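Local coordinates for protein MS5a (Brassica napus, PDB 6L77) that is of unknown molecular function but is linked to meiosis and carries cystatin-like folds that appear to enhance papain activity, at residues A[76-86]-A[217-225]; A[161-172]-A[184-194]. All coordinates share one frame; numbering follows the deposited sequence.

Contact 1: residues A[76-86]-A[217-225]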
loop_
_atom_site.group_PDB
_atom_site.type_symbol
_atom_site.label_atom_id
_atom_site.label_comp_id
_atom_site.label_asym_id
_atom_site.label_seq_id
_atom_site.Cartn_x
_atom_site.Cartn_y
_atom_site.Cartn_z
ATOM N N ARG A 76 11.370 -2.332 -7.641
ATOM C CA ARG A 76 11.708 -2.230 -9.053
ATOM C C ARG A 76 11.669 -0.808 -9.587
ATOM O O ARG A 76 12.005 -0.601 -10.756
ATOM C CB ARG A 76 10.776 -3.112 -9.898
ATOM C CG ARG A 76 10.949 -4.600 -9.657
ATOM C CD ARG A 76 9.854 -5.403 -10.358
ATOM N NE ARG A 76 8.537 -5.218 -9.739
ATOM C CZ ARG A 76 8.114 -5.901 -8.681
ATOM N NH1 ARG A 76 8.907 -6.805 -8.116
ATOM N NH2 ARG A 76 6.906 -5.680 -8.183
ATOM N N SER A 77 11.252 0.173 -8.790
ATOM C CA SER A 77 11.287 1.554 -9.249
ATOM C C SER A 77 11.512 2.472 -8.058
ATOM O O SER A 77 11.156 2.141 -6.924
ATOM C CB SER A 77 9.997 1.957 -9.985
ATOM O OG SER A 77 10.047 3.320 -10.359
ATOM N N LEU A 78 12.130 3.622 -8.334
ATOM C CA LEU A 78 12.285 4.695 -7.360
ATOM C C LEU A 78 11.323 5.852 -7.595
ATOM O O LEU A 78 11.254 6.751 -6.755
ATOM C CB LEU A 78 13.720 5.255 -7.382
ATOM C CG LEU A 78 14.901 4.499 -6.778
ATOM C CD1 LEU A 78 14.489 3.432 -5.766
ATOM C CD2 LEU A 78 15.756 3.916 -7.883
ATOM N N GLY A 79 10.594 5.860 -8.709
ATOM C CA GLY A 79 9.806 7.022 -9.085
ATOM C C GLY A 79 8.313 6.783 -9.125
ATOM O O GLY A 79 7.540 7.676 -9.478
ATOM N N GLN A 80 7.902 5.570 -8.778
ATOM C CA GLN A 80 6.499 5.197 -8.706
ATOM C C GLN A 80 6.441 3.906 -7.913
ATOM O O GLN A 80 7.461 3.237 -7.724
ATOM C CB GLN A 80 5.886 4.999 -10.098
ATOM C CG GLN A 80 6.301 3.686 -10.726
ATOM C CD GLN A 80 5.818 3.524 -12.143
ATOM O OE1 GLN A 80 6.520 3.875 -13.089
ATOM N NE2 GLN A 80 4.618 2.981 -12.304
ATOM N N ILE A 81 5.238 3.557 -7.450
ATOM C CA ILE A 81 5.076 2.293 -6.735
ATOM C C ILE A 81 5.341 1.130 -7.687
ATOM O O ILE A 81 4.704 1.015 -8.737
ATOM C CB ILE A 81 3.680 2.189 -6.121
ATOM C CG1 ILE A 81 3.515 3.205 -4.994
ATOM C CG2 ILE A 81 3.463 0.783 -5.591
ATOM C CD1 ILE A 81 2.171 3.094 -4.286
ATOM N N ASP A 82 6.288 0.259 -7.324
ATOM C CA ASP A 82 6.546 -0.955 -8.109
ATOM C C ASP A 82 7.399 -1.882 -7.229
ATOM O O ASP A 82 8.625 -1.802 -7.252
ATOM C CB ASP A 82 7.240 -0.623 -9.419
ATOM C CG ASP A 82 7.343 -1.815 -10.342
ATOM O OD1 ASP A 82 6.938 -2.929 -9.937
ATOM O OD2 ASP A 82 7.823 -1.632 -11.481
ATOM N N PHE A 83 6.737 -2.741 -6.448
ATOM C CA PHE A 83 7.494 -3.609 -5.546
ATOM C C PHE A 83 6.654 -4.816 -5.155
ATOM O O PHE A 83 5.435 -4.817 -5.315
ATOM C CB PHE A 83 7.949 -2.850 -4.294
ATOM C CG PHE A 83 6.811 -2.372 -3.409
ATOM C CD1 PHE A 83 6.218 -3.220 -2.489
ATOM C CD2 PHE A 83 6.364 -1.063 -3.490
ATOM C CE1 PHE A 83 5.187 -2.771 -1.677
ATOM C CE2 PHE A 83 5.337 -0.609 -2.683
ATOM C CZ PHE A 83 4.750 -1.464 -1.781
ATOM N N THR A 84 7.324 -5.832 -4.607
ATOM C CA THR A 84 6.670 -7.050 -4.140
ATOM C C THR A 84 7.124 -7.360 -2.721
ATOM O O THR A 84 8.332 -7.390 -2.448
ATOM C CB THR A 84 7.002 -8.245 -5.050
ATOM O OG1 THR A 84 6.569 -7.968 -6.388
ATOM C CG2 THR A 84 6.305 -9.524 -4.545
ATOM N N CYS A 85 6.160 -7.606 -1.826
ATOM C CA CYS A 85 6.444 -8.083 -0.469
ATOM C C CYS A 85 6.316 -9.604 -0.451
ATOM O O CYS A 85 5.222 -10.144 -0.653
ATOM C CB CYS A 85 5.504 -7.441 0.553
ATOM S SG CYS A 85 5.761 -8.043 2.252
ATOM N N TYR A 86 7.433 -10.292 -0.198
ATOM C CA TYR A 86 7.510 -11.750 -0.276
ATOM C C TYR A 86 7.407 -12.440 1.075
ATOM O O TYR A 86 6.908 -13.564 1.150
ATOM C CB TYR A 86 8.835 -12.184 -0.920
ATOM C CG TYR A 86 8.931 -11.884 -2.389
ATOM C CD1 TYR A 86 8.354 -12.733 -3.330
ATOM C CD2 TYR A 86 9.614 -10.759 -2.844
ATOM C CE1 TYR A 86 8.445 -12.470 -4.690
ATOM C CE2 TYR A 86 9.705 -10.484 -4.204
ATOM C CZ TYR A 86 9.120 -11.347 -5.121
ATOM O OH TYR A 86 9.211 -11.073 -6.470
ATOM N N HIS A 217 0.555 -15.968 -1.413
ATOM C CA HIS A 217 -0.007 -14.706 -0.947
ATOM C C HIS A 217 1.040 -13.598 -0.935
ATOM O O HIS A 217 0.928 -12.647 -0.162
ATOM C CB HIS A 217 -0.648 -14.840 0.439
ATOM C CG HIS A 217 -1.686 -15.912 0.530
ATOM N ND1 HIS A 217 -2.751 -15.995 -0.342
ATOM C CD2 HIS A 217 -1.832 -16.937 1.400
ATOM C CE1 HIS A 217 -3.501 -17.035 -0.021
ATOM N NE2 HIS A 217 -2.966 -17.622 1.032
ATOM N N CYS A 218 2.068 -13.718 -1.782
ATOM C CA CYS A 218 2.976 -12.598 -1.989
ATOM C C CYS A 218 2.187 -11.442 -2.593
ATOM O O CYS A 218 1.258 -11.653 -3.373
ATOM C CB CYS A 218 4.135 -13.013 -2.900
ATOM S SG CYS A 218 5.164 -14.326 -2.173
ATOM N N VAL A 219 2.537 -10.220 -2.210
ATOM C CA VAL A 219 1.750 -9.037 -2.551
ATOM C C VAL A 219 2.599 -8.153 -3.454
ATOM O O VAL A 219 3.690 -7.727 -3.057
ATOM C CB VAL A 219 1.310 -8.264 -1.302
ATOM C CG1 VAL A 219 0.657 -6.954 -1.698
ATOM C CG2 VAL A 219 0.337 -9.119 -0.468
ATOM N N CYS A 220 2.099 -7.878 -4.658
ATOM C CA CYS A 220 2.736 -6.959 -5.589
ATOM C C CYS A 220 1.892 -5.693 -5.693
ATOM O O CYS A 220 0.666 -5.768 -5.849
ATOM C CB CYS A 220 2.903 -7.610 -6.961
ATOM S SG CYS A 220 3.488 -6.458 -8.200
ATOM N N LEU A 221 2.537 -4.537 -5.553
ATOM C CA LEU A 221 1.887 -3.244 -5.733
ATOM C C LEU A 221 2.491 -2.549 -6.944
ATOM O O LEU A 221 3.714 -2.443 -7.055
ATOM C CB LEU A 221 2.026 -2.350 -4.497
ATOM C CG LEU A 221 1.380 -2.803 -3.177
ATOM C CD1 LEU A 221 1.289 -1.628 -2.209
ATOM C CD2 LEU A 221 0.003 -3.395 -3.404
ATOM N N LEU A 222 1.631 -2.072 -7.838
ATOM C CA LEU A 222 2.049 -1.286 -8.991
ATOM C C LEU A 222 1.174 -0.046 -9.038
ATOM O O LEU A 222 -0.053 -0.158 -9.042
ATOM C CB LEU A 222 1.920 -2.085 -10.287
ATOM C CG LEU A 222 2.326 -1.305 -11.531
ATOM C CD1 LEU A 222 3.807 -0.984 -11.476
ATOM C CD2 LEU A 222 1.996 -2.094 -12.799
ATOM N N GLY A 223 1.789 1.131 -9.084
ATOM C CA GLY A 223 1.030 2.357 -8.956
ATOM C C GLY A 223 1.596 3.487 -9.796
ATOM O O GLY A 223 2.772 3.494 -10.181
ATOM N N GLU A 224 0.726 4.463 -10.047
ATOM C CA GLU A 224 1.073 5.693 -10.744
ATOM C C GLU A 224 0.317 6.847 -10.104
ATOM O O GLU A 224 -0.782 6.664 -9.574
ATOM C CB GLU A 224 0.729 5.608 -12.233
ATOM C CG GLU A 224 1.622 4.650 -13.000
ATOM C CD GLU A 224 1.292 4.583 -14.480
ATOM O OE1 GLU A 224 0.188 5.031 -14.877
ATOM O OE2 GLU A 224 2.145 4.078 -15.243
ATOM N N SER A 225 0.913 8.036 -10.160
ATOM C CA SER A 225 0.332 9.232 -9.572
ATOM C C SER A 225 0.134 10.311 -10.625
ATOM O O SER A 225 0.848 10.361 -11.633
ATOM C CB SER A 225 1.213 9.782 -8.449
ATOM O OG SER A 225 1.160 8.930 -7.325
#
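F83 with L221 and C85 with V219 are the hydrogen-bonded pairs that zip strand 82-86 antiparallel to strand 219-225, the short axes 4.7 Å apart and 167° between their directions. They are inner strands of the long antiparallel sheet of this cystatin-like protein, so the seam is largely buried. Beyond the last regular pair, the amide of G223 still reaches I81 O, and the side-chain amide of Q80 adds a bond from NE2 to G223 O (2.9 Å).

On the face of F83 and L221, the phenylalanine takes the cramped first torsion between its backbone N and carbonyl (chi1 65°), which swings the ring over to its neighbour. L221 CB sits over one ring face, while L221 CD1 touches F83 CZ at 3.5 Å. From the adjoining turn, I81 CG2 meets L221 CB at 3.6 Å, and helix 138-150 packs on I81.

The other face carries D82, T84, C220 and L222. Here R76, bent at its third torsion, gives NE to D82 OD1 (2.8 Å), a salt bridge met from above the carboxylate plane. Its NH1 and NH2 both grip T84 OG1, a hydroxyl also bonded to F102 O, and NH2 comes within 3.5 Å of C220 SG. A leucine in place of R76 would probably leave the D82 carboxylate without this charge partner and T84 OG1 without its two nitrogen donors. Alongside, L222 CD1 lies 3.8 Å from D82 CG. At the far end of the seam C218 SG makes an oblique sulfur-aromatic contact, 3.7 Å from Y86 CD1.

Contact 2: residues A[161-172]-A[184-194]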
loop_
_atom_site.group_PDB
_atom_site.type_symbol
_atom_site.label_atom_id
_atom_site.label_comp_id
_atom_site.label_asym_id
_atom_site.label_seq_id
_atom_site.Cartn_x
_atom_site.Cartn_y
_atom_site.Cartn_z
ATOM N N LEU A 161 -1.817 15.137 4.264
ATOM C CA LEU A 161 -2.656 14.474 3.277
ATOM C C LEU A 161 -4.046 14.237 3.846
ATOM O O LEU A 161 -4.191 13.832 5.003
ATOM C CB LEU A 161 -2.036 13.144 2.848
ATOM C CG LEU A 161 -0.597 13.223 2.351
ATOM C CD1 LEU A 161 -0.129 11.851 1.867
ATOM C CD2 LEU A 161 -0.474 14.280 1.246
ATOM N N LYS A 162 -5.066 14.478 3.021
ATOM C CA LYS A 162 -6.458 14.290 3.420
ATOM C C LYS A 162 -7.207 13.569 2.311
ATOM O O LYS A 162 -7.329 14.098 1.203
ATOM C CB LYS A 162 -7.125 15.635 3.720
ATOM C CG LYS A 162 -8.613 15.527 3.989
ATOM C CD LYS A 162 -9.225 16.887 4.239
ATOM C CE LYS A 162 -10.709 16.773 4.518
ATOM N NZ LYS A 162 -11.356 18.113 4.568
ATOM N N ILE A 163 -7.744 12.388 2.617
ATOM C CA ILE A 163 -8.472 11.617 1.611
ATOM C C ILE A 163 -9.825 12.257 1.333
ATOM O O ILE A 163 -10.578 12.592 2.256
ATOM C CB ILE A 163 -8.643 10.160 2.066
ATOM C CG1 ILE A 163 -7.282 9.495 2.274
ATOM C CG2 ILE A 163 -9.457 9.395 1.045
ATOM C CD1 ILE A 163 -7.372 8.088 2.815
ATOM N N LEU A 164 -10.152 12.421 0.051
ATOM C CA LEU A 164 -11.442 12.976 -0.343
ATOM C C LEU A 164 -12.382 11.955 -0.956
ATOM O O LEU A 164 -13.598 12.075 -0.779
ATOM C CB LEU A 164 -11.257 14.122 -1.343
ATOM C CG LEU A 164 -10.421 15.307 -0.866
ATOM C CD1 LEU A 164 -10.301 16.331 -1.976
ATOM C CD2 LEU A 164 -11.045 15.925 0.367
ATOM N N ASP A 165 -11.855 10.955 -1.663
ATOM C CA ASP A 165 -12.695 9.998 -2.368
ATOM C C ASP A 165 -11.856 8.767 -2.669
ATOM O O ASP A 165 -10.653 8.881 -2.934
ATOM C CB ASP A 165 -13.254 10.605 -3.663
ATOM C CG ASP A 165 -14.382 9.786 -4.257
ATOM O OD1 ASP A 165 -14.872 8.853 -3.576
ATOM O OD2 ASP A 165 -14.779 10.084 -5.408
ATOM N N VAL A 166 -12.481 7.592 -2.593
ATOM C CA VAL A 166 -11.793 6.328 -2.845
ATOM C C VAL A 166 -12.740 5.434 -3.630
ATOM O O VAL A 166 -13.912 5.304 -3.269
ATOM C CB VAL A 166 -11.349 5.621 -1.546
ATOM C CG1 VAL A 166 -10.708 4.271 -1.858
ATOM C CG2 VAL A 166 -10.377 6.480 -0.759
ATOM N N VAL A 167 -12.243 4.831 -4.704
ATOM C CA VAL A 167 -12.988 3.833 -5.462
ATOM C C VAL A 167 -12.097 2.606 -5.579
ATOM O O VAL A 167 -10.908 2.735 -5.869
ATOM C CB VAL A 167 -13.389 4.359 -6.856
ATOM C CG1 VAL A 167 -13.940 3.236 -7.735
ATOM C CG2 VAL A 167 -14.403 5.497 -6.720
ATOM N N VAL A 168 -12.658 1.421 -5.337
ATOM C CA VAL A 168 -11.918 0.171 -5.479
ATOM C C VAL A 168 -12.601 -0.682 -6.538
ATOM O O VAL A 168 -13.831 -0.792 -6.553
ATOM C CB VAL A 168 -11.830 -0.602 -4.148
ATOM C CG1 VAL A 168 -11.076 -1.911 -4.359
ATOM C CG2 VAL A 168 -11.129 0.244 -3.079
ATOM N N GLU A 169 -11.804 -1.291 -7.414
ATOM C CA GLU A 169 -12.315 -2.189 -8.438
ATOM C C GLU A 169 -11.763 -3.586 -8.198
ATOM O O GLU A 169 -10.558 -3.760 -7.959
ATOM C CB GLU A 169 -11.974 -1.704 -9.855
ATOM C CG GLU A 169 -12.482 -2.664 -10.939
ATOM C CD GLU A 169 -12.508 -2.075 -12.348
ATOM O OE1 GLU A 169 -12.019 -0.943 -12.544
ATOM O OE2 GLU A 169 -13.031 -2.754 -13.261
ATOM N N THR A 170 -12.650 -4.576 -8.252
ATOM C CA THR A 170 -12.297 -5.979 -8.107
ATOM C C THR A 170 -12.594 -6.714 -9.403
ATOM O O THR A 170 -13.300 -6.219 -10.283
ATOM C CB THR A 170 -13.076 -6.654 -6.969
ATOM O OG1 THR A 170 -14.472 -6.600 -7.273
ATOM C CG2 THR A 170 -12.813 -5.953 -5.635
ATOM N N GLU A 171 -12.065 -7.935 -9.477
ATOM C CA GLU A 171 -12.274 -8.828 -10.606
ATOM C C GLU A 171 -13.540 -9.659 -10.464
ATOM O O GLU A 171 -14.029 -10.199 -11.459
ATOM C CB GLU A 171 -11.047 -9.747 -10.749
ATOM C CG GLU A 171 -9.736 -9.016 -10.399
ATOM C CD GLU A 171 -8.483 -9.892 -10.464
ATOM O OE1 GLU A 171 -8.585 -11.129 -10.314
ATOM O OE2 GLU A 171 -7.386 -9.326 -10.659
ATOM N N GLU A 172 -14.090 -9.745 -9.252
ATOM C CA GLU A 172 -15.235 -10.583 -8.953
ATOM C C GLU A 172 -16.240 -9.777 -8.146
ATOM O O GLU A 172 -15.869 -8.877 -7.382
ATOM C CB GLU A 172 -14.837 -11.821 -8.148
ATOM C CG GLU A 172 -13.671 -12.604 -8.706
ATOM C CD GLU A 172 -13.088 -13.552 -7.677
ATOM O OE1 GLU A 172 -13.570 -13.548 -6.520
ATOM O OE2 GLU A 172 -12.146 -14.297 -8.023
ATOM N N ARG A 184 -7.038 -9.691 -1.311
ATOM C CA ARG A 184 -7.354 -10.130 -2.656
ATOM C C ARG A 184 -6.928 -9.066 -3.664
ATOM O O ARG A 184 -6.579 -7.942 -3.296
ATOM C CB ARG A 184 -8.863 -10.414 -2.790
ATOM C CG ARG A 184 -9.750 -9.240 -2.374
ATOM C CD ARG A 184 -11.024 -9.130 -3.244
ATOM N NE ARG A 184 -10.682 -8.935 -4.652
ATOM C CZ ARG A 184 -11.116 -9.694 -5.656
ATOM N NH1 ARG A 184 -10.712 -9.429 -6.898
ATOM N NH2 ARG A 184 -11.955 -10.703 -5.423
ATOM N N ASN A 185 -6.996 -9.421 -4.954
ATOM C CA ASN A 185 -6.636 -8.474 -6.014
ATOM C C ASN A 185 -7.584 -7.278 -6.001
ATOM O O ASN A 185 -8.801 -7.447 -6.003
ATOM C CB ASN A 185 -6.681 -9.157 -7.374
ATOM C CG ASN A 185 -5.577 -10.181 -7.545
ATOM O OD1 ASN A 185 -4.727 -10.333 -6.668
ATOM N ND2 ASN A 185 -5.589 -10.889 -8.667
ATOM N N VAL A 186 -7.027 -6.065 -5.966
ATOM C CA VAL A 186 -7.832 -4.848 -6.021
ATOM C C VAL A 186 -7.114 -3.802 -6.859
ATOM O O VAL A 186 -5.884 -3.803 -6.978
ATOM C CB VAL A 186 -8.144 -4.254 -4.623
ATOM C CG1 VAL A 186 -9.101 -5.153 -3.813
ATOM C CG2 VAL A 186 -6.858 -3.998 -3.847
ATOM N N LEU A 187 -7.902 -2.896 -7.433
ATOM C CA LEU A 187 -7.409 -1.697 -8.095
ATOM C C LEU A 187 -7.986 -0.509 -7.332
ATOM O O LEU A 187 -9.210 -0.380 -7.223
ATOM C CB LEU A 187 -7.833 -1.695 -9.568
ATOM C CG LEU A 187 -7.304 -0.654 -10.544
ATOM C CD1 LEU A 187 -5.810 -0.757 -10.664
ATOM C CD2 LEU A 187 -7.941 -0.854 -11.908
ATOM N N VAL A 188 -7.116 0.337 -6.774
ATOM C CA VAL A 188 -7.532 1.381 -5.840
ATOM C C VAL A 188 -7.285 2.748 -6.464
ATOM O O VAL A 188 -6.171 3.036 -6.915
ATOM C CB VAL A 188 -6.791 1.263 -4.496
ATOM C CG1 VAL A 188 -7.430 2.192 -3.481
ATOM C CG2 VAL A 188 -6.806 -0.178 -3.999
ATOM N N TYR A 189 -8.313 3.596 -6.462
ATOM C CA TYR A 189 -8.217 4.982 -6.914
ATOM C C TYR A 189 -8.410 5.877 -5.701
ATOM O O TYR A 189 -9.444 5.793 -5.029
ATOM C CB TYR A 189 -9.286 5.306 -7.961
ATOM C CG TYR A 189 -9.310 4.388 -9.164
ATOM C CD1 TYR A 189 -10.022 3.191 -9.138
ATOM C CD2 TYR A 189 -8.648 4.732 -10.341
ATOM C CE1 TYR A 189 -10.070 2.363 -10.249
ATOM C CE2 TYR A 189 -8.682 3.904 -11.450
ATOM C CZ TYR A 189 -9.400 2.725 -11.399
ATOM O OH TYR A 189 -9.442 1.912 -12.504
ATOM N N ILE A 190 -7.438 6.741 -5.428
ATOM C CA ILE A 190 -7.467 7.575 -4.234
ATOM C C ILE A 190 -7.347 9.026 -4.655
ATOM O O ILE A 190 -6.338 9.424 -5.247
ATOM C CB ILE A 190 -6.349 7.208 -3.248
ATOM C CG1 ILE A 190 -6.407 5.709 -2.946
ATOM C CG2 ILE A 190 -6.492 8.064 -1.972
ATOM C CD1 ILE A 190 -5.275 5.188 -2.062
ATOM N N ARG A 191 -8.367 9.814 -4.340
ATOM C CA ARG A 191 -8.359 11.252 -4.558
ATOM C C ARG A 191 -8.041 11.918 -3.224
ATOM O O ARG A 191 -8.777 11.727 -2.249
ATOM C CB ARG A 191 -9.711 11.708 -5.110
ATOM C CG ARG A 191 -9.918 13.217 -5.152
ATOM C CD ARG A 191 -9.165 13.901 -6.287
ATOM N NE ARG A 191 -9.452 15.331 -6.255
ATOM C CZ ARG A 191 -8.844 16.200 -5.451
ATOM N NH1 ARG A 191 -9.197 17.474 -5.470
ATOM N NH2 ARG A 191 -7.882 15.797 -4.631
ATOM N N TYR A 192 -6.942 12.678 -3.168
ATOM C CA TYR A 192 -6.560 13.273 -1.893
ATOM C C TYR A 192 -5.935 14.645 -2.102
ATOM O O TYR A 192 -5.370 14.935 -3.162
ATOM C CB TYR A 192 -5.612 12.354 -1.110
ATOM C CG TYR A 192 -4.235 12.131 -1.725
ATOM C CD1 TYR A 192 -4.039 11.184 -2.730
ATOM C CD2 TYR A 192 -3.127 12.843 -1.274
ATOM C CE1 TYR A 192 -2.767 10.960 -3.276
ATOM C CE2 TYR A 192 -1.864 12.633 -1.814
ATOM C CZ TYR A 192 -1.687 11.684 -2.812
ATOM O OH TYR A 192 -0.426 11.478 -3.355
ATOM N N ASP A 193 -6.054 15.490 -1.077
ATOM C CA ASP A 193 -5.458 16.820 -1.075
ATOM C C ASP A 193 -4.238 16.847 -0.165
ATOM O O ASP A 193 -4.212 16.192 0.881
ATOM C CB ASP A 193 -6.453 17.889 -0.614
ATOM C CG ASP A 193 -7.406 18.312 -1.708
ATOM O OD1 ASP A 193 -7.199 17.911 -2.873
ATOM O OD2 ASP A 193 -8.370 19.047 -1.399
ATOM N N GLN A 194 -3.227 17.597 -0.584
ATOM C CA GLN A 194 -2.034 17.856 0.207
ATOM C C GLN A 194 -2.097 19.298 0.690
ATOM O O GLN A 194 -2.110 20.228 -0.125
ATOM C CB GLN A 194 -0.772 17.614 -0.621
ATOM C CG GLN A 194 0.515 18.133 0.015
ATOM C CD GLN A 194 1.637 18.240 -0.992
ATOM O OE1 GLN A 194 1.449 17.936 -2.173
ATOM N NE2 GLN A 194 2.812 18.676 -0.538
#
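L161 to E169 pairs with L187 to Q194 as two neighbouring antiparallel strands, joined through helix 176-181 and lying near the end of the cystatin-like sheet, where strand 124-127 forms the last strand. A classic beta bulge interrupts the pairing: L164 and D165 both face R191, and R191 O accepts from both of their amides, at 2.8 Å from L164 N and 3.2 Å from D165 N.

Beside the bulge, L164 CD1 lies over one face of the R191 guanidinium, 3.6 Å from NH2. The same guanidinium is held in its own plane by D193 OD1, in a salt bridge of 2.8 Å from R191 NH2. On the face that helix 138-150 covers, L161 CD2 comes to the edge of the Y192 ring, 3.7 Å from CE2, and H204 stacks on that ring. Further along, valines meet, V168 CG1 against V186 CB at 3.8 Å. E169 extends alongside L187 and Y189 to reach R123 in a salt bridge.

Where the strands part, R184 folds back on itself, bent at chi2 and chi3, and gives NE and NH1 side-on to N185 O. That holds the guanidinium flat beneath T170, and its NH2 makes a weak salt bridge to E172 OE1. N185 OD1 accepts from V212 N, while its ND2 approaches E171 OE2 from above the carboxylate plane at 3.1 Å.

In the fold
Contacts 1 and 2 are two seams of one continuous antiparallel sheet, with strand 201-212 running between them. Their centres lie 16 Å apart and their nearest atoms about 5 Å apart, so they do not touch directly. Strand 201-212 carries one to the other: V208 touches I81 of contact 1 and shares backbone bonding with V188 of contact 2, and R210 lies against V219 and L221 while bonding the carbonyl of R184. Helix 138-150 packs on both, through I81 in the first and I163 and Y192 in the second. In sequence, segments 161-172 and 184-194 fall between the two halves of contact 1, within this C-terminal part of MS5.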